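Local atomic coordinates of histidine triad (HIT) protein (Sinorhizobium meliloti, PDB entry 3NRD), a protein that probably binds nucleotides and may act on their phosphates, through a histidine triad (HIT) domain that forms the C-terminal part of a longer protein. Residues 97-102 against 108-113; 21-26 against 54-59. All blocks are in the same frame, centred on the assembly; numbering follows the deposited sequence.

How the contacts relate
Both contacts reach the same five-stranded antiparallel sheet of the HIT domain, but on opposite sides of the chain's centre: their own centres lie 25 Å apart, and their nearest atoms are about 10 Å from each other without touching. Contact 2 closes before contact 1 opens along the chain. It sets the turn leading into strand 24-29 against the start of helix 54-75. Contact 1 sets the end of strand 94-99, an inner strand between 36-41 and 79-84, against the loop running on to helix 121-134, and is also close to the second subunit. Contact 2 packs the first hairpin on the helix; contact 1 closes the C-terminal loop over the sheet beside the subunit interface.

Contact 1. Residues 97-102 against 108-113; sequences IARREG and GPVWGF
Arg-99 meets Gly-108 end-on, with two nitrogens directed at one carbonyl oxygen. NH1 donates to Gly-108 O at 2.8 Å with an N-H...O angle of 153°, and Arg-99 NH2 reaches the same Gly-108 O at 3.0 Å. Both donors thus converge on one acceptor, which lies in the guanidinium plane. Bends at chi2 (-67°) and chi3 (-57°) fold the arginine chain round to deliver its head there. Asp-103 forms a salt bridge to NE and Asn-81 accepts a further bond from NH1, so the buried cation has partners on several sides. With the guanidinium gone, as in an alanine, Gly-108 O is likely to lose both donors and Asp-103 its salt-bridge partner.

Val-110 comes next, its CG1 lying over one face of the guanidinium, 3.6 Å from Arg-99 NH1 and offset toward the rim. The other branch meets Ile-97 tip to tip, Val-110 CG2 standing 3.6 Å from Ile-97 CD1. Here the loop covers the end of strand 94-99, just past His-95 of the family's histidine motif, in a HIT domain whose second subunit packs Pro-109 on Pro-109. Val-110 also starts a type II turn, closed by Phe-113 N to Val-110 O at 3.1 Å, with Gly-112 accommodating the positive phi.

Trp-111 crosses Ile-97 at a slant. Ile-97 CD1 is just 3.3 Å from Trp-111 CZ2, a tight fit. The indole also stands edge-to-face with His-95 and touches Leu-85 of the second subunit; the Trp-111 side chain lies about 5 Å from a bound sulfate, probably from the crystallisation liquor.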
ATOM      1  N   ILE A  97       0.070   7.379   5.158  1.00 17.84           N
ATOM      2  CA  ILE A  97      -0.144   8.781   4.824  1.00 18.39           C
ATOM      3  C   ILE A  97      -1.554   9.201   5.257  1.00 18.15           C
ATOM      4  O   ILE A  97      -2.514   8.492   4.961  1.00 19.13           O
ATOM      5  CB  ILE A  97      -0.039   9.032   3.330  1.00 18.23           C
ATOM      6  CG1 ILE A  97       1.321   8.570   2.752  1.00 18.55           C
ATOM      7  CG2 ILE A  97      -0.256  10.513   3.045  1.00 18.23           C
ATOM      8  CD1 ILE A  97       1.226   8.030   1.361  1.00 18.20           C
ATOM      9  N   ALA A  98      -1.673  10.335   5.934  1.00 18.09           N
ATOM     10  CA  ALA A  98      -2.973  10.885   6.381  1.00 18.47           C
ATOM     11  C   ALA A  98      -3.563  11.782   5.295  1.00 18.96           C
ATOM     12  O   ALA A  98      -2.904  12.701   4.835  1.00 19.19           O
ATOM     13  CB  ALA A  98      -2.794  11.680   7.635  1.00 18.38           C
ATOM     14  N   ARG A  99      -4.817  11.559   4.940  1.00 19.86           N
ATOM     15  CA  ARG A  99      -5.466  12.285   3.846  1.00 20.75           C
ATOM     16  C   ARG A  99      -6.839  12.851   4.210  1.00 22.75           C
ATOM     17  O   ARG A  99      -7.529  12.358   5.115  1.00 22.60           O
ATOM     18  CB  ARG A  99      -5.711  11.399   2.635  1.00 20.30           C
ATOM     19  CG  ARG A  99      -4.536  10.648   2.110  1.00 20.19           C
ATOM     20  CD  ARG A  99      -3.479  11.520   1.521  1.00 20.78           C
ATOM     21  NE  ARG A  99      -3.932  12.393   0.438  1.00 22.17           N
ATOM     22  CZ  ARG A  99      -4.001  12.101  -0.856  1.00 20.50           C
ATOM     23  NH1 ARG A  99      -3.685  10.896  -1.320  1.00 21.74           N
ATOM     24  NH2 ARG A  99      -4.387  13.055  -1.710  1.00 20.69           N
ATOM     25  N   ARG A 100      -7.249  13.852   3.434  1.00 23.85           N
ATOM     26  CA  ARG A 100      -8.567  14.391   3.560  1.00 26.16           C
ATOM     27  C   ARG A 100      -8.931  15.110   2.268  1.00 26.50           C
ATOM     28  O   ARG A 100      -8.063  15.601   1.540  1.00 25.93           O
ATOM     29  CB  ARG A 100      -8.641  15.328   4.773  1.00 27.63           C
ATOM     30  CG  ARG A 100      -7.946  16.693   4.599  1.00 32.94           C
ATOM     31  CD  ARG A 100      -7.121  17.048   5.801  1.00 38.40           C
ATOM     32  NE  ARG A 100      -7.915  17.157   7.029  1.00 42.03           N
ATOM     33  CZ  ARG A 100      -7.527  16.778   8.258  1.00 45.24           C
ATOM     34  NH1 ARG A 100      -6.344  16.179   8.485  1.00 44.51           N
ATOM     35  NH2 ARG A 100      -8.358  16.984   9.293  1.00 46.83           N
ATOM     36  N   GLU A 101     -10.216  15.166   1.994  1.00 27.69           N
ATOM     37  CA  GLU A 101     -10.726  15.944   0.875  1.00 28.96           C
ATOM     38  C   GLU A 101     -10.195  17.365   0.930  1.00 29.26           C
ATOM     39  O   GLU A 101     -10.151  17.995   1.992  1.00 28.07           O
ATOM     40  CB  GLU A 101     -12.248  15.921   0.834  1.00 30.12           C
ATOM     41  CG  GLU A 101     -12.852  16.671  -0.379  1.00 34.14           C
ATOM     42  CD  GLU A 101     -14.371  16.566  -0.445  1.00 38.22           C
ATOM     43  OE1 GLU A 101     -14.952  15.885   0.426  1.00 40.11           O
ATOM     44  OE2 GLU A 101     -14.978  17.165  -1.363  1.00 41.94           O
ATOM     45  N   GLY A 102      -9.738  17.816  -0.231  1.00 29.53           N
ATOM     46  CA  GLY A 102      -9.174  19.137  -0.380  1.00 29.86           C
ATOM     47  C   GLY A 102      -7.684  19.204  -0.127  1.00 28.44           C
ATOM     48  O   GLY A 102      -7.117  20.267  -0.298  1.00 29.27           O
ATOM     49  N   GLY A 108      -6.214  11.905  -5.688  1.00 23.84           N
ATOM     50  CA  GLY A 108      -5.117  11.152  -6.280  1.00 23.28           C
ATOM     51  C   GLY A 108      -4.024  10.808  -5.287  1.00 22.68           C
ATOM     52  O   GLY A 108      -4.087  11.189  -4.094  1.00 22.74           O
ATOM     53  N   PRO A 109      -3.000  10.102  -5.753  1.00 22.30           N
ATOM     54  CA  PRO A 109      -1.898   9.729  -4.880  1.00 21.19           C
ATOM     55  C   PRO A 109      -0.939  10.888  -4.537  1.00 21.91           C
ATOM     56  O   PRO A 109      -0.825  11.855  -5.304  1.00 22.37           O
ATOM     57  CB  PRO A 109      -1.167   8.693  -5.708  1.00 21.55           C
ATOM     58  CG  PRO A 109      -1.477   9.075  -7.149  1.00 23.21           C
ATOM     59  CD  PRO A 109      -2.817   9.629  -7.140  1.00 23.02           C
ATOM     60  N   VAL A 110      -0.278  10.800  -3.376  1.00 21.14           N
ATOM     61  CA  VAL A 110       0.749  11.790  -3.014  1.00 21.97           C
ATOM     62  C   VAL A 110       2.019  11.574  -3.848  1.00 22.58           C
ATOM     63  O   VAL A 110       2.695  12.539  -4.196  1.00 23.34           O
ATOM     64  CB  VAL A 110       1.057  11.792  -1.490  1.00 21.43           C
ATOM     65  CG1 VAL A 110      -0.246  11.884  -0.705  1.00 20.62           C
ATOM     66  CG2 VAL A 110       1.912  10.571  -1.046  1.00 21.46           C
ATOM     67  N   TRP A 111       2.266  10.316  -4.227  1.00 22.94           N
ATOM     68  CA  TRP A 111       3.510   9.886  -4.862  1.00 23.06           C
ATOM     69  C   TRP A 111       3.656  10.519  -6.226  1.00 24.60           C
ATOM     70  O   TRP A 111       2.757  10.432  -7.068  1.00 24.49           O
ATOM     71  CB  TRP A 111       3.539   8.355  -4.978  1.00 23.52           C
ATOM     72  CG  TRP A 111       3.397   7.690  -3.636  1.00 21.93           C
ATOM     73  CD1 TRP A 111       4.305   7.715  -2.632  1.00 21.07           C
ATOM     74  CD2 TRP A 111       2.276   6.956  -3.151  1.00 21.78           C
ATOM     75  NE1 TRP A 111       3.825   7.047  -1.539  1.00 21.87           N
ATOM     76  CE2 TRP A 111       2.580   6.561  -1.826  1.00 22.09           C
ATOM     77  CE3 TRP A 111       1.051   6.572  -3.704  1.00 21.07           C
ATOM     78  CZ2 TRP A 111       1.712   5.793  -1.056  1.00 21.37           C
ATOM     79  CZ3 TRP A 111       0.175   5.836  -2.922  1.00 22.31           C
ATOM     80  CH2 TRP A 111       0.513   5.447  -1.615  1.00 22.14           C
ATOM     81  N   GLY A 112       4.788  11.191  -6.417  1.00 24.90           N
ATOM     82  CA  GLY A 112       5.093  11.859  -7.656  1.00 26.08           C
ATOM     83  C   GLY A 112       4.379  13.170  -7.898  1.00 26.77           C
ATOM     84  O   GLY A 112       4.556  13.754  -8.972  1.00 27.70           O
ATOM     85  N   PHE A 113       3.613  13.662  -6.919  1.00 25.81           N
ATOM     86  CA  PHE A 113       2.855  14.889  -7.109  1.00 26.37           C
ATOM     87  C   PHE A 113       3.665  16.107  -6.654  1.00 26.71           C
ATOM     88  O   PHE A 113       3.993  16.253  -5.465  1.00 25.82           O
ATOM     89  CB  PHE A 113       1.520  14.873  -6.361  1.00 25.43           C
ATOM     90  CG  PHE A 113       0.733  16.146  -6.546  1.00 25.96           C
ATOM     91  CD1 PHE A 113       0.132  16.419  -7.752  1.00 27.18           C
ATOM     92  CD2 PHE A 113       0.621  17.080  -5.515  1.00 27.21           C
ATOM     93  CE1 PHE A 113      -0.572  17.597  -7.946  1.00 27.71           C
ATOM     94  CE2 PHE A 113      -0.078  18.269  -5.692  1.00 25.33           C
ATOM     95  CZ  PHE A 113      -0.681  18.524  -6.905  1.00 28.10           C
TER

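Contact 2. Residues 21-26 against 54-59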
ATOM      1  N   LEU A  21       9.951   1.088  16.242  1.00 23.68           N
ATOM      2  CA  LEU A  21       8.989   0.171  16.839  1.00 24.22           C
ATOM      3  C   LEU A  21       9.780  -1.099  17.143  1.00 24.56           C
ATOM      4  O   LEU A  21      10.925  -0.972  17.570  1.00 26.91           O
ATOM      5  CB  LEU A  21       7.795  -0.015  15.905  1.00 23.00           C
ATOM      6  CG  LEU A  21       6.971   1.244  15.604  1.00 23.29           C
ATOM      7  CD1 LEU A  21       5.851   0.899  14.622  1.00 21.80           C
ATOM      8  CD2 LEU A  21       6.403   1.904  16.862  1.00 19.50           C
ATOM      9  N   GLY A  22       9.227  -2.295  16.999  1.00 23.81           N
ATOM     10  CA  GLY A  22      10.006  -3.513  17.189  1.00 23.94           C
ATOM     11  C   GLY A  22      10.794  -3.910  15.958  1.00 23.24           C
ATOM     12  O   GLY A  22      12.001  -4.149  15.986  1.00 24.07           O
ATOM     13  N   LEU A  23      10.074  -4.043  14.875  1.00 21.98           N
ATOM     14  CA  LEU A  23      10.662  -4.413  13.614  1.00 21.84           C
ATOM     15  C   LEU A  23      11.047  -3.180  12.788  1.00 21.46           C
ATOM     16  O   LEU A  23      12.108  -3.196  12.159  1.00 20.44           O
ATOM     17  CB  LEU A  23       9.688  -5.265  12.828  1.00 20.83           C
ATOM     18  CG  LEU A  23      10.098  -5.674  11.407  1.00 21.50           C
ATOM     19  CD1 LEU A  23      11.395  -6.437  11.408  1.00 21.66           C
ATOM     20  CD2 LEU A  23       8.942  -6.484  10.785  1.00 18.70           C
ATOM     21  N   CYS A  24      10.169  -2.170  12.760  1.00 20.74           N
ATOM     22  CA  CYS A  24      10.286  -1.054  11.828  1.00 21.16           C
ATOM     23  C   CYS A  24      10.855   0.208  12.463  1.00 22.11           C
ATOM     24  O   CYS A  24      10.411   0.606  13.536  1.00 22.72           O
ATOM     25  CB  CYS A  24       8.944  -0.705  11.238  1.00 20.00           C
ATOM     26  SG  CYS A  24       8.332  -1.921  10.077  1.00 23.46           S
ATOM     27  N   GLN A  25      11.845   0.819  11.804  1.00 22.68           N
ATOM     28  CA  GLN A  25      12.171   2.218  12.020  1.00 23.47           C
ATOM     29  C   GLN A  25      11.037   3.062  11.442  1.00 23.42           C
ATOM     30  O   GLN A  25      10.469   2.697  10.411  1.00 22.43           O
ATOM     31  CB  GLN A  25      13.459   2.603  11.323  1.00 24.71           C
ATOM     32  CG  GLN A  25      14.710   2.013  11.958  1.00 26.66           C
ATOM     33  CD  GLN A  25      15.978   2.299  11.175  1.00 28.82           C
ATOM     34  OE1 GLN A  25      16.029   3.244  10.402  1.00 28.01           O
ATOM     35  NE2 GLN A  25      17.010   1.449  11.360  1.00 30.41           N
HETATM   36  N   MSE A  26      10.725   4.174  12.112  1.00 22.83           N
HETATM   37  CA  MSE A  26       9.713   5.126  11.663  1.00 22.54           C
HETATM   38  C   MSE A  26      10.392   6.408  11.252  1.00 22.68           C
HETATM   39  O   MSE A  26      11.237   6.940  11.996  1.00 23.82           O
HETATM   40  CB  MSE A  26       8.738   5.488  12.771  1.00 22.01           C
HETATM   41  CG  MSE A  26       7.906   4.384  13.254  1.00 23.67           C
HETATM   42 SE   MSE A  26       6.559   4.997  14.569  0.75 26.58          SE
HETATM   43  CE  MSE A  26       5.728   6.206  13.361  1.00 26.93           C
ATOM     44  N   PRO A  54       7.265 -15.175   7.643  1.00 21.68           N
ATOM     45  CA  PRO A  54       5.868 -15.019   8.043  1.00 21.34           C
ATOM     46  C   PRO A  54       5.653 -14.181   9.303  1.00 20.41           C
ATOM     47  O   PRO A  54       4.773 -13.334   9.326  1.00 19.61           O
ATOM     48  CB  PRO A  54       5.401 -16.474   8.257  1.00 21.76           C
ATOM     49  CG  PRO A  54       6.148 -17.218   7.260  1.00 22.28           C
ATOM     50  CD  PRO A  54       7.550 -16.571   7.258  1.00 22.35           C
ATOM     51  N   LEU A  55       6.444 -14.429  10.338  1.00 20.72           N
ATOM     52  CA  LEU A  55       6.317 -13.688  11.585  1.00 20.65           C
ATOM     53  C   LEU A  55       6.626 -12.189  11.377  1.00 20.15           C
ATOM     54  O   LEU A  55       5.913 -11.348  11.905  1.00 18.28           O
ATOM     55  CB  LEU A  55       7.225 -14.311  12.654  1.00 21.32           C
ATOM     56  CG  LEU A  55       7.291 -13.694  14.049  1.00 23.53           C
ATOM     57  CD1 LEU A  55       5.947 -13.409  14.633  1.00 23.29           C
ATOM     58  CD2 LEU A  55       8.043 -14.635  14.984  1.00 26.96           C
ATOM     59  N   ASP A  56       7.651 -11.868  10.574  1.00 19.46           N
ATOM     60  CA  ASP A  56       7.953 -10.461  10.260  1.00 19.96           C
ATOM     61  C   ASP A  56       6.839  -9.787   9.442  1.00 19.77           C
ATOM     62  O   ASP A  56       6.520  -8.618   9.668  1.00 20.12           O
ATOM     63  CB  ASP A  56       9.270 -10.332   9.508  1.00 20.64           C
ATOM     64  CG  ASP A  56      10.501 -10.544  10.387  1.00 23.37           C
ATOM     65  OD1 ASP A  56      10.415 -10.456  11.632  1.00 21.63           O
ATOM     66  OD2 ASP A  56      11.587 -10.792   9.807  1.00 24.71           O
ATOM     67  N   GLN A  57       6.234 -10.513   8.510  1.00 19.64           N
ATOM     68  CA  GLN A  57       5.036  -9.993   7.822  1.00 19.69           C
ATOM     69  C   GLN A  57       3.914  -9.644   8.795  1.00 19.55           C
ATOM     70  O   GLN A  57       3.219  -8.672   8.608  1.00 19.66           O
ATOM     71  CB  GLN A  57       4.476 -11.003   6.850  1.00 18.81           C
ATOM     72  CG  GLN A  57       5.358 -11.303   5.701  1.00 20.12           C
ATOM     73  CD  GLN A  57       4.774 -12.344   4.808  1.00 20.24           C
ATOM     74  OE1 GLN A  57       3.571 -12.389   4.590  1.00 18.33           O
ATOM     75  NE2 GLN A  57       5.624 -13.155   4.241  1.00 21.39           N
ATOM     76  N   ALA A  58       3.738 -10.469   9.812  1.00 20.93           N
ATOM     77  CA  ALA A  58       2.739 -10.250  10.859  1.00 21.69           C
ATOM     78  C   ALA A  58       3.086  -9.036  11.692  1.00 21.47           C
ATOM     79  O   ALA A  58       2.210  -8.211  11.961  1.00 22.41           O
ATOM     80  CB  ALA A  58       2.619 -11.507  11.784  1.00 21.10           C
HETATM   81  N   MSE A  59       4.348  -8.961  12.130  1.00 22.07           N
HETATM   82  CA  MSE A  59       4.878  -7.813  12.875  1.00 21.64           C
HETATM   83  C   MSE A  59       4.658  -6.526  12.085  1.00 21.13           C
HETATM   84  O   MSE A  59       4.243  -5.496  12.652  1.00 20.65           O
HETATM   85  CB  MSE A  59       6.397  -7.924  13.158  1.00 22.66           C
HETATM   86  CG  MSE A  59       6.887  -8.622  14.473  1.00 24.17           C
HETATM   87 SE   MSE A  59       6.189  -7.904  16.097  0.75 21.69          SE
HETATM   88  CE  MSE A  59       5.579  -6.178  15.599  1.00 33.01           C
TER
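Leu-23 presses its CD2 methyl against the first turns of helix 54-75, where it meets both backbone and side chain. The closest approach is to the carbonyl, Leu-23 CD2 lying 3.4 Å from Asp-56 O, and the same methyl is 3.8 Å from Met-59 CB. With CG anti to the backbone N (chi1 176°), the leucine extends from the turn onto the helix surface. Its side chain passes alongside that of Met-59 in the opposite direction but crosses that of Asp-56 at about a right angle. The second methyl, Leu-23 CD1, is 4.1 Å from Asp-56 OD1, a looser contact than that of CD2. The carboxylate has its main polar partner elsewhere, in a salt bridge from OD2 to Arg-43, which is also touched by Leu-23.

On the other side the fit is slack. Met-59, present as selenomethionine and partly exposed, bends at chi2 and chi3, and its methyl CE ends 5.4 Å from Gly-22 CA. Gly-22 is itself exposed, so this flank is the more open one within the assembly, though a crystal neighbour touches both residues, whereas Leu-23 and Asp-56 are buried. Only 167 Å² is covered in all, with Leu-23 contributing the largest share.

Backbone polar groups of the turn are met by the helix further along: Glu-63 accepts from Leu-23 N through OE2 and from Cys-24 N through OE1. The turn itself is closed by Leu-21 N to Cys-24 O at 2.8 Å. It joins antiparallel strands 15-20 and 24-29, a beta hairpin resting on helix 54-75 within the alpha/beta HIT fold.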